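Local coordinates for Lic11098 (Leptospira interrogans serogroup Icterohaemorrhagiae serovar copenhageni, PDB 4U08), which is of unknown function but, as a leucine-rich repeat protein of a human pathogen, is a putative virulence factor that may act by binding other molecules, at residues Asn251-Lys256 against Asn274-Asp279; Leu301-Asn306 against Glu322-Glu327; Asn329-Leu334 against Lys350-Ala355; Gln345-Lys350 against Lys368-His373; Ala355-Glu360 against Asn375-Glu380. All blocks are in the same frame, centred on the assembly; numbering follows the deposited sequence.

Contact 1. Residues Asn251-Lys256 against Asn274-Asp279; sequences NLQKLK and NLQELD
With CG anti to the backbone N (chi1 -176°) and the chain extended beyond it, E277 leans obliquely across K254 and K256, whose CG atoms both sit beside their backbone N. The two lysines run out straight and bend only at chi4, and this brings both ammonium groups to one carboxylate. K254 NZ bonds E277 OE1 at 2.9 Å, meeting it from above the carboxylate plane; K256 NZ makes a long salt bridge of 3.7 Å to E277 OE2. Each oxygen therefore faces its own lysine, an arrangement that would be expected to keep E277 ionised. On the opposite face, L255 and L278 lie side by side, L255 CD2 3.7 Å from L278 CD1, while L275 CD1 touches L255 CB at 3.9 Å. The backbones pair in parallel: L255 N donates to E277 O at 3.0 Å, and L255 O receives D279 N. Q253 O is gripped twice, by Q276 N at 2.8 Å and E277 N at 3.1 Å. A water spans L252 O and N274 N where the strands have not yet begun. Segments 254-256 and 277-279 are neighbouring parallel strands on one side of a leucine-rich repeat solenoid.

Contact 2. Residues Leu301-Asn306 against Glu322-Glu327; sequences LYLGNN and ESLDLE
Four backbone hydrogen bonds carry the pairing. L301 N gives to S323 O and D325 N to L301 O, both nearly along the C=O axis; L303 N then reaches D325 O at 2.7 Å, and N305 N reaches E327 O at 2.8 Å. The last two lie past the end of strand 300-302, so the parallel register is carried into the type II turn from L303 to N306. Among the apolar contacts, L301 and L324 point the same way, CD2 of L301 3.8 Å from CD1 of L324, and L303 CD1 meets L326 CD2 at the same spacing. This is the leucine-rich repeat pattern, in which equivalent leucines of successive turns stack inside the solenoid. On the other face Y302, its CG beside the backbone N, turns a ring edge to D325, CD1 lying 3.7 Å from D325 CB, with ring and carboxylate planes 89° apart. Of the polar contacts, D325 OD1 uses its anti lone pair to accept from E327 N at 3.0 Å, forming an Asx turn. D325 OD2 takes a weak bond from a water that accepts from G304 N at 2.9 Å. E327 OE1 accepts from N348 ND2 of the neighbouring strand 346-348.

Contact 3. Residues Asn329-Leu334 against Lys350-Ala355; sequences NQLNAL and KYNQLA
N352 is one of the stacked, buried asparagines of a leucine-rich repeat solenoid, and its side chain lies alongside that of L331, both pointing the same way. CG of N352 stands beside its backbone N (chi1 -81°); this, with chi2 at -67°, turns OD1 toward N329 and L331. There OD1 accepts from L331 N at 3.1 Å, the donor standing 29° out of the amide's carbonyl plane, and takes a weak bond from N329 N. At the other end of the amide, ND2 binds L326 O and L349 O, so the buried side chain links two successive repeats and is fixed in rotation. N329, one repeat earlier, has the same first-torsion setting and uses its own ND2 on L303 O and L326 O; its CB rests 3.3 Å from N352 OD1. Just beyond, the backbones meet directly: Q353 N donates to L331 O at 2.8 Å, with the donor in the carbonyl plane. L354, with CG beside its backbone N, crosses L334 at about a right angle, its CD2 4.2 Å from L334 CG. L331 CB is equally far from that methyl. Q353 is bent at chi2, and its NE2 gives to a water that also lies within hydrogen-bonding distance of N329 O. The tightest fit is at A333, where the CD2 methyl of L354 presses to 3.5 Å from A333 CA, closer than ordinary van der Waals contact.

Contact 4. Residues Gln345-Lys350 against Lys368-His373; sequences QTLNLK and KKLYLH. With ZN (zinc ion), chain D.
K368 opens the pairing with its backbone N, which donates to Q345 O at 2.8 Å from above the carbonyl plane. K369 N reaches the same oxygen nearly along the C=O axis; K369 O then takes L347 N, while the ammonium group goes to Y395 OH. L370 turns inward with CG anti to its backbone N and lies beside L347, its CD1 3.8 Å from L347 CG. Running 2° apart, segments 346-348 and 369-371 are neighbouring parallel strands of the leucine-rich repeat solenoid, with these leucines turned into the hydrophobic interior, the face away from Y371. Y371 N continues with L347 O at 3.0 Å, and Y371 O accepts L349 N. The Y371 ring puts an edge against T346: CE2 is 3.7 Å from T346 CG2, which lies in the ring plane. K350 CG packs on Y371 CB, and N348 OD1 receives K350 N in an Asx turn. L372 extends the leucine stack, CD2 to L349 CD1 being 3.9 Å. H373, with CG anti to the backbone N, binds the zinc ion through NE2 at 2.2 Å; a water lying in the ring plane also binds the metal, 2.1 Å from ZN.

Contact 5. Residues Ala355-Glu360 against Asn375-Glu380; sequences ATLPEE and NPLPSE
Where the last coils of the leucine-rich repeat solenoid give way to the C-terminal helix 379-388, the loop after strand 346-348 lies against the loop leading into that helix. The contact is small and largely at the surface, with no hydrogen bond between the segments. P376 is the centre of an inverse gamma turn, accompanied by a weak bond from L377 N to N375 O, and P378 occupies the N-cap position just before the helix. The gamma turn presents P376 O to A355, whose CA makes a CH...O contact at 3.5 Å, with an angle of 161° at the hydrogen. L377 does most of the apolar work. Its CG sits beside the backbone N (chi1 -72°), and this carries the CD2 methyl across the backbone of the first loop, 3.6 Å from both A355 C and T356 N. The same methyl also meets L357 CG at 4.2 Å. Both leucines also pack against the helix, L357 on I385 and L377 on I382. Further along, E359 reaches the helix through a salt bridge to R384. At the outer margin the CD of P378 lies 3.5 Å from A355 O.

Following the chain from the N terminus, contact 1 closes one coil of the solenoid between strands 254-256 and 277-279, and contact 2 opens after it, closing the coil between strands 300-302 and 323-325; L278 O to Y302 N joins the two. Contact 3 follows in series, on the loops beyond the strands. Contact 4 opens before contact 3 has closed and closes after it, so the two cross, sharing K350. Contact 5 comes after contact 3, sharing A355, and crosses contact 4. Contacts 1, 2 and 4 thus tie the parallel strands together, contact 3 the turns beside them, and contact 5 the C-terminal helix region.

Contact 1. Residues Asn251-Lys256 against Asn274-Asp279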
# COMPACT_ATOMS: atom_id res chain seq x y z
N ASN A 251 4.48 16.70 -0.14
CA ASN A 251 3.85 16.02 1.00
C ASN A 251 4.36 14.61 1.24
O ASN A 251 3.92 13.95 2.18
CB ASN A 251 2.31 16.07 0.86
CG ASN A 251 1.80 17.47 1.12
OD1 ASN A 251 2.09 18.08 2.15
ND2 ASN A 251 1.17 18.09 0.13
N LEU A 252 5.26 14.14 0.37
CA LEU A 252 5.76 12.78 0.44
C LEU A 252 6.54 12.52 1.71
O LEU A 252 7.48 13.26 2.01
CB LEU A 252 6.61 12.41 -0.79
CG LEU A 252 6.78 10.89 -1.04
CD1 LEU A 252 5.44 10.19 -1.42
CD2 LEU A 252 7.87 10.63 -2.05
N GLN A 253 6.12 11.48 2.45
CA GLN A 253 6.71 11.10 3.74
C GLN A 253 7.51 9.86 3.62
O GLN A 253 8.48 9.69 4.36
CB GLN A 253 5.60 10.89 4.79
CG GLN A 253 4.86 12.18 5.14
CD GLN A 253 3.69 11.98 6.09
OE1 GLN A 253 3.08 10.91 6.17
NE2 GLN A 253 3.33 13.04 6.78
N LYS A 254 7.05 8.92 2.77
CA LYS A 254 7.72 7.63 2.61
C LYS A 254 7.93 7.30 1.15
O LYS A 254 6.97 7.26 0.37
CB LYS A 254 6.95 6.48 3.28
CG LYS A 254 6.89 6.55 4.80
CD LYS A 254 6.28 5.27 5.38
CE LYS A 254 6.10 5.35 6.88
NZ LYS A 254 7.40 5.33 7.62
N LEU A 255 9.19 7.04 0.79
CA LEU A 255 9.58 6.63 -0.56
C LEU A 255 10.31 5.30 -0.41
O LEU A 255 11.41 5.25 0.17
CB LEU A 255 10.43 7.70 -1.23
CG LEU A 255 10.92 7.42 -2.66
CD1 LEU A 255 9.74 7.06 -3.59
CD2 LEU A 255 11.71 8.59 -3.20
N LYS A 256 9.67 4.21 -0.85
CA LYS A 256 10.23 2.86 -0.73
C LYS A 256 10.61 2.35 -2.12
O LYS A 256 9.73 2.16 -2.96
CB LYS A 256 9.26 1.93 -0.01
CG LYS A 256 9.20 2.23 1.48
CD LYS A 256 8.68 1.05 2.27
CE LYS A 256 8.61 1.34 3.75
NZ LYS A 256 7.57 2.35 4.06
N ASN A 274 9.07 16.97 3.19
CA ASN A 274 8.45 16.15 4.24
C ASN A 274 8.91 14.73 4.32
O ASN A 274 8.42 13.99 5.17
CB ASN A 274 6.93 16.20 4.08
CG ASN A 274 6.39 17.45 4.69
OD1 ASN A 274 6.54 17.68 5.90
ND2 ASN A 274 5.88 18.35 3.86
N LEU A 275 9.89 14.32 3.49
CA LEU A 275 10.34 12.95 3.47
C LEU A 275 10.97 12.52 4.80
O LEU A 275 11.89 13.17 5.28
CB LEU A 275 11.30 12.72 2.29
CG LEU A 275 11.48 11.26 1.89
CD1 LEU A 275 10.23 10.71 1.20
CD2 LEU A 275 12.76 11.12 1.03
N GLN A 276 10.44 11.43 5.39
CA GLN A 276 10.90 10.88 6.67
C GLN A 276 11.59 9.55 6.48
O GLN A 276 12.44 9.17 7.29
CB GLN A 276 9.71 10.68 7.63
CG GLN A 276 8.80 11.89 7.73
CD GLN A 276 7.80 11.73 8.84
OE1 GLN A 276 6.97 10.81 8.87
NE2 GLN A 276 7.89 12.61 9.80
N GLU A 277 11.18 8.79 5.46
CA GLU A 277 11.77 7.50 5.19
C GLU A 277 12.12 7.36 3.71
O GLU A 277 11.26 7.61 2.85
CB GLU A 277 10.85 6.36 5.66
CG GLU A 277 11.48 4.98 5.50
CD GLU A 277 10.69 3.82 6.05
OE1 GLU A 277 9.86 4.03 6.97
OE2 GLU A 277 10.93 2.68 5.61
N LEU A 278 13.38 6.97 3.44
CA LEU A 278 13.91 6.74 2.11
C LEU A 278 14.62 5.38 2.12
O LEU A 278 15.65 5.20 2.79
CB LEU A 278 14.83 7.90 1.67
CG LEU A 278 15.46 7.79 0.28
CD1 LEU A 278 14.40 7.60 -0.82
CD2 LEU A 278 16.40 8.96 -0.01
N ASP A 279 13.99 4.40 1.45
CA ASP A 279 14.49 3.05 1.41
C ASP A 279 15.03 2.73 0.02
O ASP A 279 14.27 2.55 -0.92
CB ASP A 279 13.41 2.03 1.85
CG ASP A 279 13.88 0.58 1.99
OD1 ASP A 279 15.00 0.26 1.53
OD2 ASP A 279 13.10 -0.24 2.53
O HOH W 1 8.40 15.54 0.65

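Contact 2. Residues Leu301-Asn306 against Glu322-Glu327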
# COMPACT_ATOMS: atom_id res chain seq x y z
N LEU A 301 17.15 6.20 6.65
CA LEU A 301 17.80 6.09 5.34
C LEU A 301 18.44 4.71 5.19
O LEU A 301 19.34 4.34 5.96
CB LEU A 301 18.83 7.23 5.20
CG LEU A 301 19.63 7.34 3.89
CD1 LEU A 301 18.68 7.32 2.62
CD2 LEU A 301 20.50 8.59 3.91
N TYR A 302 17.90 3.91 4.26
CA TYR A 302 18.35 2.54 4.02
C TYR A 302 19.07 2.49 2.70
O TYR A 302 18.47 2.78 1.66
CB TYR A 302 17.18 1.54 4.03
CG TYR A 302 16.40 1.44 5.31
CD1 TYR A 302 17.02 1.07 6.51
CD2 TYR A 302 15.01 1.59 5.32
CE1 TYR A 302 16.29 0.91 7.68
CE2 TYR A 302 14.26 1.42 6.49
CZ TYR A 302 14.90 1.06 7.66
OH TYR A 302 14.15 0.93 8.80
N LEU A 303 20.37 2.17 2.74
CA LEU A 303 21.22 2.10 1.55
C LEU A 303 21.97 0.78 1.45
O LEU A 303 23.00 0.71 0.76
CB LEU A 303 22.20 3.30 1.53
CG LEU A 303 21.57 4.69 1.34
CD1 LEU A 303 22.47 5.78 1.88
CD2 LEU A 303 21.26 4.95 -0.12
N GLY A 304 21.45 -0.25 2.08
CA GLY A 304 22.09 -1.55 2.06
C GLY A 304 22.29 -2.13 0.68
O GLY A 304 21.42 -2.01 -0.18
N ASN A 305 23.46 -2.76 0.46
CA ASN A 305 23.74 -3.49 -0.79
C ASN A 305 23.73 -2.61 -2.05
O ASN A 305 23.59 -3.11 -3.16
CB ASN A 305 22.79 -4.69 -0.93
CG ASN A 305 23.43 -5.91 -1.48
OD1 ASN A 305 24.21 -6.57 -0.80
ND2 ASN A 305 23.02 -6.29 -2.69
N ASN A 306 23.99 -1.33 -1.89
CA ASN A 306 24.27 -0.49 -3.02
C ASN A 306 25.79 -0.71 -3.32
O ASN A 306 26.44 -1.61 -2.76
CB ASN A 306 24.04 0.97 -2.66
CG ASN A 306 22.65 1.43 -2.78
OD1 ASN A 306 22.06 1.94 -1.83
ND2 ASN A 306 22.09 1.22 -3.94
N GLU A 322 17.72 9.26 12.39
CA GLU A 322 17.81 8.35 13.52
C GLU A 322 18.41 7.03 13.13
O GLU A 322 19.02 6.36 13.97
CB GLU A 322 16.42 8.11 14.13
CG GLU A 322 15.84 9.38 14.72
CD GLU A 322 14.41 9.28 15.24
OE1 GLU A 322 13.75 8.24 15.01
OE2 GLU A 322 13.97 10.25 15.90
N SER A 323 18.20 6.62 11.88
CA SER A 323 18.69 5.32 11.44
C SER A 323 19.35 5.40 10.08
O SER A 323 18.76 5.91 9.12
CB SER A 323 17.53 4.32 11.42
OG SER A 323 18.01 3.03 11.07
N LEU A 324 20.60 4.90 9.98
CA LEU A 324 21.35 4.92 8.71
C LEU A 324 21.92 3.54 8.43
O LEU A 324 22.68 2.99 9.24
CB LEU A 324 22.44 6.01 8.75
CG LEU A 324 23.37 6.18 7.53
CD1 LEU A 324 22.57 6.42 6.20
CD2 LEU A 324 24.39 7.33 7.79
N ASP A 325 21.47 2.93 7.32
CA ASP A 325 21.91 1.58 6.99
C ASP A 325 22.80 1.61 5.75
O ASP A 325 22.31 1.84 4.65
CB ASP A 325 20.72 0.60 6.87
CG ASP A 325 21.09 -0.84 6.56
OD1 ASP A 325 22.33 -1.14 6.44
OD2 ASP A 325 20.17 -1.66 6.40
N LEU A 326 24.10 1.31 5.94
CA LEU A 326 25.07 1.32 4.84
C LEU A 326 25.72 -0.01 4.63
O LEU A 326 26.82 -0.12 4.04
CB LEU A 326 26.12 2.42 5.08
CG LEU A 326 25.60 3.85 4.96
CD1 LEU A 326 26.44 4.79 5.78
CD2 LEU A 326 25.52 4.29 3.49
N GLU A 327 25.02 -1.05 5.07
CA GLU A 327 25.56 -2.41 5.01
C GLU A 327 25.89 -2.86 3.60
O GLU A 327 25.11 -2.60 2.69
CB GLU A 327 24.58 -3.40 5.66
CG GLU A 327 24.98 -4.86 5.50
CD GLU A 327 24.19 -5.87 6.32
OE1 GLU A 327 23.52 -5.47 7.31
OE2 GLU A 327 24.28 -7.07 6.00
O HOH W 2 19.37 -1.07 3.87

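Contact 3. Residues Asn329-Leu334 against Lys350-Ala355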
# COMPACT_ATOMS: atom_id res chain seq x y z
N ASN A 329 28.07 -2.03 1.24
CA ASN A 329 28.39 -1.10 0.16
C ASN A 329 29.92 -1.31 -0.01
O ASN A 329 30.47 -2.31 0.45
CB ASN A 329 28.06 0.35 0.55
CG ASN A 329 26.63 0.65 0.30
OD1 ASN A 329 26.23 0.84 -0.83
ND2 ASN A 329 25.80 0.60 1.31
N GLN A 330 30.61 -0.35 -0.57
CA GLN A 330 32.07 -0.52 -0.64
C GLN A 330 32.73 0.73 -0.08
O GLN A 330 33.63 1.27 -0.67
CB GLN A 330 32.51 -0.92 -2.07
CG GLN A 330 31.75 -0.21 -3.19
CD GLN A 330 31.86 -0.96 -4.50
OE1 GLN A 330 32.72 -0.68 -5.34
NE2 GLN A 330 30.97 -1.93 -4.71
N LEU A 331 32.21 1.25 1.05
CA LEU A 331 32.73 2.48 1.62
C LEU A 331 34.17 2.34 2.09
O LEU A 331 34.48 1.42 2.84
CB LEU A 331 31.86 3.00 2.79
CG LEU A 331 30.46 3.45 2.44
CD1 LEU A 331 29.61 3.63 3.73
CD2 LEU A 331 30.51 4.76 1.65
N ASN A 332 35.01 3.29 1.67
CA ASN A 332 36.44 3.36 1.99
C ASN A 332 36.64 4.26 3.19
O ASN A 332 37.58 4.09 3.95
CB ASN A 332 37.21 3.93 0.74
CG ASN A 332 36.86 3.17 -0.53
OD1 ASN A 332 36.05 3.61 -1.34
ND2 ASN A 332 37.36 1.95 -0.66
N ALA A 333 35.75 5.24 3.36
CA ALA A 333 35.82 6.19 4.49
C ALA A 333 34.45 6.81 4.75
O ALA A 333 33.58 6.75 3.90
CB ALA A 333 36.83 7.31 4.17
N LEU A 334 34.29 7.39 5.94
CA LEU A 334 33.08 8.11 6.31
C LEU A 334 33.46 9.59 6.38
O LEU A 334 34.54 9.92 6.87
CB LEU A 334 32.57 7.70 7.70
CG LEU A 334 31.88 6.35 7.83
CD1 LEU A 334 31.50 6.14 9.26
CD2 LEU A 334 30.63 6.27 6.93
N LYS A 350 28.26 -2.60 8.45
CA LYS A 350 28.74 -3.94 8.16
C LYS A 350 29.13 -4.13 6.70
O LYS A 350 28.49 -3.58 5.82
CB LYS A 350 27.67 -4.99 8.50
CG LYS A 350 27.50 -5.24 9.97
CD LYS A 350 26.89 -6.61 10.20
CE LYS A 350 25.39 -6.57 10.33
NZ LYS A 350 24.82 -7.94 10.55
N TYR A 351 30.15 -4.97 6.45
CA TYR A 351 30.56 -5.31 5.06
C TYR A 351 30.98 -4.11 4.22
O TYR A 351 30.44 -3.91 3.14
CB TYR A 351 29.45 -6.06 4.31
CG TYR A 351 29.12 -7.44 4.84
CD1 TYR A 351 29.96 -8.52 4.58
CD2 TYR A 351 27.93 -7.68 5.50
CE1 TYR A 351 29.63 -9.81 4.98
CE2 TYR A 351 27.60 -8.96 5.95
CZ TYR A 351 28.45 -10.02 5.69
OH TYR A 351 28.13 -11.28 6.11
N ASN A 352 31.85 -3.26 4.74
CA ASN A 352 32.39 -2.15 3.98
C ASN A 352 33.92 -2.28 3.96
O ASN A 352 34.43 -3.30 4.39
CB ASN A 352 31.91 -0.82 4.57
CG ASN A 352 30.52 -0.51 4.08
OD1 ASN A 352 30.30 -0.27 2.90
ND2 ASN A 352 29.53 -0.62 4.95
N GLN A 353 34.65 -1.26 3.54
CA GLN A 353 36.12 -1.35 3.50
C GLN A 353 36.72 -0.26 4.36
O GLN A 353 37.73 0.32 3.99
CB GLN A 353 36.63 -1.25 2.05
CG GLN A 353 36.15 -2.39 1.12
CD GLN A 353 36.64 -3.75 1.57
OE1 GLN A 353 37.78 -3.94 2.00
NE2 GLN A 353 35.76 -4.74 1.49
N LEU A 354 36.07 0.07 5.49
CA LEU A 354 36.52 1.13 6.38
C LEU A 354 37.79 0.69 7.11
O LEU A 354 37.78 -0.29 7.84
CB LEU A 354 35.43 1.54 7.38
CG LEU A 354 34.12 2.10 6.75
CD1 LEU A 354 33.00 2.21 7.79
CD2 LEU A 354 34.36 3.48 6.11
N ALA A 355 38.90 1.37 6.86
CA ALA A 355 40.17 1.05 7.54
C ALA A 355 40.34 2.00 8.70
O ALA A 355 41.19 1.78 9.55
CB ALA A 355 41.33 1.21 6.57
O HOH W 3 33.06 -4.18 0.87

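Contact 4. Residues Gln345-Lys350 against Lys368-His373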
# COMPACT_ATOMS: atom_id res chain seq x y z
N GLN A 345 20.67 7.02 16.13
CA GLN A 345 20.61 5.95 17.14
C GLN A 345 21.17 4.64 16.66
O GLN A 345 21.67 3.84 17.46
CB GLN A 345 19.16 5.76 17.64
CG GLN A 345 18.66 6.97 18.44
CD GLN A 345 17.27 6.81 18.99
OE1 GLN A 345 16.46 7.72 18.90
NE2 GLN A 345 16.97 5.67 19.59
N THR A 346 21.05 4.37 15.37
CA THR A 346 21.53 3.13 14.77
C THR A 346 22.35 3.46 13.52
O THR A 346 21.88 4.18 12.64
CB THR A 346 20.37 2.17 14.44
OG1 THR A 346 19.55 2.03 15.59
CG2 THR A 346 20.87 0.78 14.05
N LEU A 347 23.56 2.87 13.43
CA LEU A 347 24.44 3.07 12.27
C LEU A 347 25.01 1.73 11.88
O LEU A 347 25.72 1.08 12.66
CB LEU A 347 25.55 4.10 12.57
CG LEU A 347 26.59 4.37 11.44
CD1 LEU A 347 25.91 4.77 10.12
CD2 LEU A 347 27.58 5.46 11.86
N ASN A 348 24.62 1.25 10.71
CA ASN A 348 25.04 -0.07 10.25
C ASN A 348 26.08 0.11 9.14
O ASN A 348 25.77 0.55 8.05
CB ASN A 348 23.85 -0.91 9.77
CG ASN A 348 24.20 -2.32 9.37
OD1 ASN A 348 25.37 -2.68 9.17
ND2 ASN A 348 23.20 -3.18 9.18
N LEU A 349 27.31 -0.28 9.45
CA LEU A 349 28.44 -0.18 8.52
C LEU A 349 29.02 -1.53 8.19
O LEU A 349 30.14 -1.62 7.65
CB LEU A 349 29.50 0.75 9.14
CG LEU A 349 29.07 2.19 9.40
CD1 LEU A 349 30.12 2.92 10.24
CD2 LEU A 349 28.80 2.93 8.12
N LYS A 350 28.26 -2.60 8.45
CA LYS A 350 28.74 -3.94 8.16
C LYS A 350 29.13 -4.13 6.70
O LYS A 350 28.49 -3.58 5.82
CB LYS A 350 27.67 -4.99 8.50
CG LYS A 350 27.50 -5.24 9.97
CD LYS A 350 26.89 -6.61 10.20
CE LYS A 350 25.39 -6.57 10.33
NZ LYS A 350 24.82 -7.94 10.55
N LYS A 368 23.16 4.27 19.85
CA LYS A 368 22.86 3.11 20.69
C LYS A 368 23.46 1.85 20.12
O LYS A 368 23.90 0.97 20.85
CB LYS A 368 21.33 2.95 20.88
CG LYS A 368 20.65 4.12 21.59
CD LYS A 368 19.11 3.99 21.48
CE LYS A 368 18.34 4.32 22.75
NZ LYS A 368 17.54 5.57 22.66
N LYS A 369 23.46 1.74 18.79
CA LYS A 369 23.98 0.56 18.11
C LYS A 369 24.87 0.94 16.92
O LYS A 369 24.48 1.74 16.06
CB LYS A 369 22.83 -0.36 17.67
CG LYS A 369 22.19 -1.16 18.80
CD LYS A 369 20.86 -1.76 18.35
CE LYS A 369 20.17 -2.56 19.44
NZ LYS A 369 20.74 -3.93 19.56
N LEU A 370 26.07 0.35 16.89
CA LEU A 370 27.05 0.56 15.82
C LEU A 370 27.53 -0.80 15.33
O LEU A 370 28.07 -1.58 16.12
CB LEU A 370 28.18 1.48 16.30
CG LEU A 370 29.31 1.80 15.30
CD1 LEU A 370 28.76 2.50 14.01
CD2 LEU A 370 30.35 2.70 15.95
N TYR A 371 27.25 -1.13 14.06
CA TYR A 371 27.58 -2.43 13.49
C TYR A 371 28.82 -2.27 12.59
O TYR A 371 28.76 -1.51 11.61
CB TYR A 371 26.39 -2.95 12.70
CG TYR A 371 25.15 -3.12 13.54
CD1 TYR A 371 24.91 -4.30 14.23
CD2 TYR A 371 24.17 -2.13 13.57
CE1 TYR A 371 23.72 -4.50 14.93
CE2 TYR A 371 22.98 -2.31 14.28
CZ TYR A 371 22.77 -3.49 14.97
OH TYR A 371 21.60 -3.65 15.67
N LEU A 372 29.93 -2.94 12.94
CA LEU A 372 31.20 -2.76 12.21
C LEU A 372 31.79 -4.03 11.64
O LEU A 372 32.85 -3.97 11.01
CB LEU A 372 32.24 -2.09 13.15
CG LEU A 372 31.90 -0.70 13.72
CD1 LEU A 372 32.96 -0.29 14.74
CD2 LEU A 372 31.82 0.35 12.61
N HIS A 373 31.14 -5.19 11.87
CA HIS A 373 31.63 -6.48 11.41
C HIS A 373 32.00 -6.46 9.91
O HIS A 373 31.31 -5.81 9.14
CB HIS A 373 30.60 -7.58 11.73
CG HIS A 373 31.12 -8.97 11.57
ND1 HIS A 373 32.14 -9.46 12.37
CD2 HIS A 373 30.70 -9.96 10.75
CE1 HIS A 373 32.36 -10.70 11.97
NE2 HIS A 373 31.52 -11.05 10.99
ZN ZN D . 30.52 -12.95 10.42
O HOH W 4 29.83 -12.90 8.40

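Contact 5. Residues Ala355-Glu360 against Asn375-Glu380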
# COMPACT_ATOMS: atom_id res chain seq x y z
N ALA A 355 38.90 1.37 6.86
CA ALA A 355 40.17 1.05 7.54
C ALA A 355 40.34 2.00 8.70
O ALA A 355 41.19 1.78 9.55
CB ALA A 355 41.33 1.21 6.57
N THR A 356 39.51 3.05 8.76
CA THR A 356 39.51 4.06 9.83
C THR A 356 38.11 4.67 10.01
O THR A 356 37.28 4.56 9.11
CB THR A 356 40.57 5.16 9.53
OG1 THR A 356 40.71 5.96 10.69
CG2 THR A 356 40.21 6.05 8.33
N LEU A 357 37.88 5.34 11.14
CA LEU A 357 36.65 6.09 11.44
C LEU A 357 37.03 7.50 11.83
O LEU A 357 38.03 7.67 12.53
CB LEU A 357 35.83 5.44 12.57
CG LEU A 357 35.21 4.07 12.26
CD1 LEU A 357 34.53 3.51 13.48
CD2 LEU A 357 34.23 4.14 11.10
N PRO A 358 36.28 8.54 11.42
CA PRO A 358 36.66 9.90 11.83
C PRO A 358 36.55 10.04 13.34
O PRO A 358 35.70 9.40 13.96
CB PRO A 358 35.67 10.79 11.08
CG PRO A 358 34.50 9.90 10.78
CD PRO A 358 35.07 8.55 10.55
N GLU A 359 37.44 10.83 13.93
CA GLU A 359 37.43 11.09 15.38
C GLU A 359 36.07 11.68 15.82
O GLU A 359 35.59 11.37 16.91
CB GLU A 359 38.58 12.03 15.78
CG GLU A 359 38.69 12.29 17.28
CD GLU A 359 38.92 11.11 18.21
OE1 GLU A 359 38.66 11.26 19.42
OE2 GLU A 359 39.42 10.06 17.74
N GLU A 360 35.44 12.48 14.92
CA GLU A 360 34.14 13.13 15.09
C GLU A 360 32.99 12.16 15.43
O GLU A 360 31.92 12.64 15.81
CB GLU A 360 33.78 13.98 13.87
CG GLU A 360 34.64 15.23 13.70
CD GLU A 360 35.97 15.06 12.98
OE1 GLU A 360 36.35 13.91 12.66
OE2 GLU A 360 36.64 16.09 12.72
N ASN A 375 34.87 -5.19 8.29
CA ASN A 375 35.57 -3.96 7.93
C ASN A 375 37.01 -4.17 8.39
O ASN A 375 37.19 -4.66 9.50
CB ASN A 375 35.01 -2.76 8.63
CG ASN A 375 33.84 -2.18 7.94
OD1 ASN A 375 33.97 -1.43 6.98
ND2 ASN A 375 32.66 -2.50 8.43
N PRO A 376 38.02 -3.75 7.62
CA PRO A 376 39.43 -3.93 8.06
C PRO A 376 39.88 -2.88 9.10
O PRO A 376 40.81 -2.11 8.86
CB PRO A 376 40.21 -3.80 6.74
CG PRO A 376 39.38 -2.83 5.90
CD PRO A 376 37.94 -3.13 6.27
N LEU A 377 39.15 -2.80 10.20
CA LEU A 377 39.39 -1.85 11.28
C LEU A 377 40.33 -2.44 12.31
O LEU A 377 40.08 -3.57 12.75
CB LEU A 377 38.06 -1.42 11.93
CG LEU A 377 37.16 -0.50 11.07
CD1 LEU A 377 35.74 -0.47 11.62
CD2 LEU A 377 37.72 0.91 10.99
N PRO A 378 41.40 -1.71 12.71
CA PRO A 378 42.31 -2.24 13.75
C PRO A 378 41.59 -2.34 15.09
O PRO A 378 40.78 -1.47 15.42
CB PRO A 378 43.46 -1.20 13.79
CG PRO A 378 43.26 -0.32 12.61
CD PRO A 378 41.80 -0.35 12.29
N SER A 379 41.81 -3.45 15.82
CA SER A 379 41.17 -3.69 17.13
C SER A 379 41.43 -2.60 18.16
O SER A 379 40.52 -2.29 18.91
CB SER A 379 41.54 -5.07 17.68
OG SER A 379 41.16 -6.09 16.77
N GLU A 380 42.64 -2.00 18.19
CA GLU A 380 42.98 -0.91 19.15
C GLU A 380 42.10 0.31 18.93
O GLU A 380 41.80 1.03 19.87
CB GLU A 380 44.44 -0.41 18.96
CG GLU A 380 45.51 -1.45 19.14
CD GLU A 380 45.92 -2.22 17.91
OE1 GLU A 380 45.08 -2.37 16.99
OE2 GLU A 380 47.03 -2.80 17.92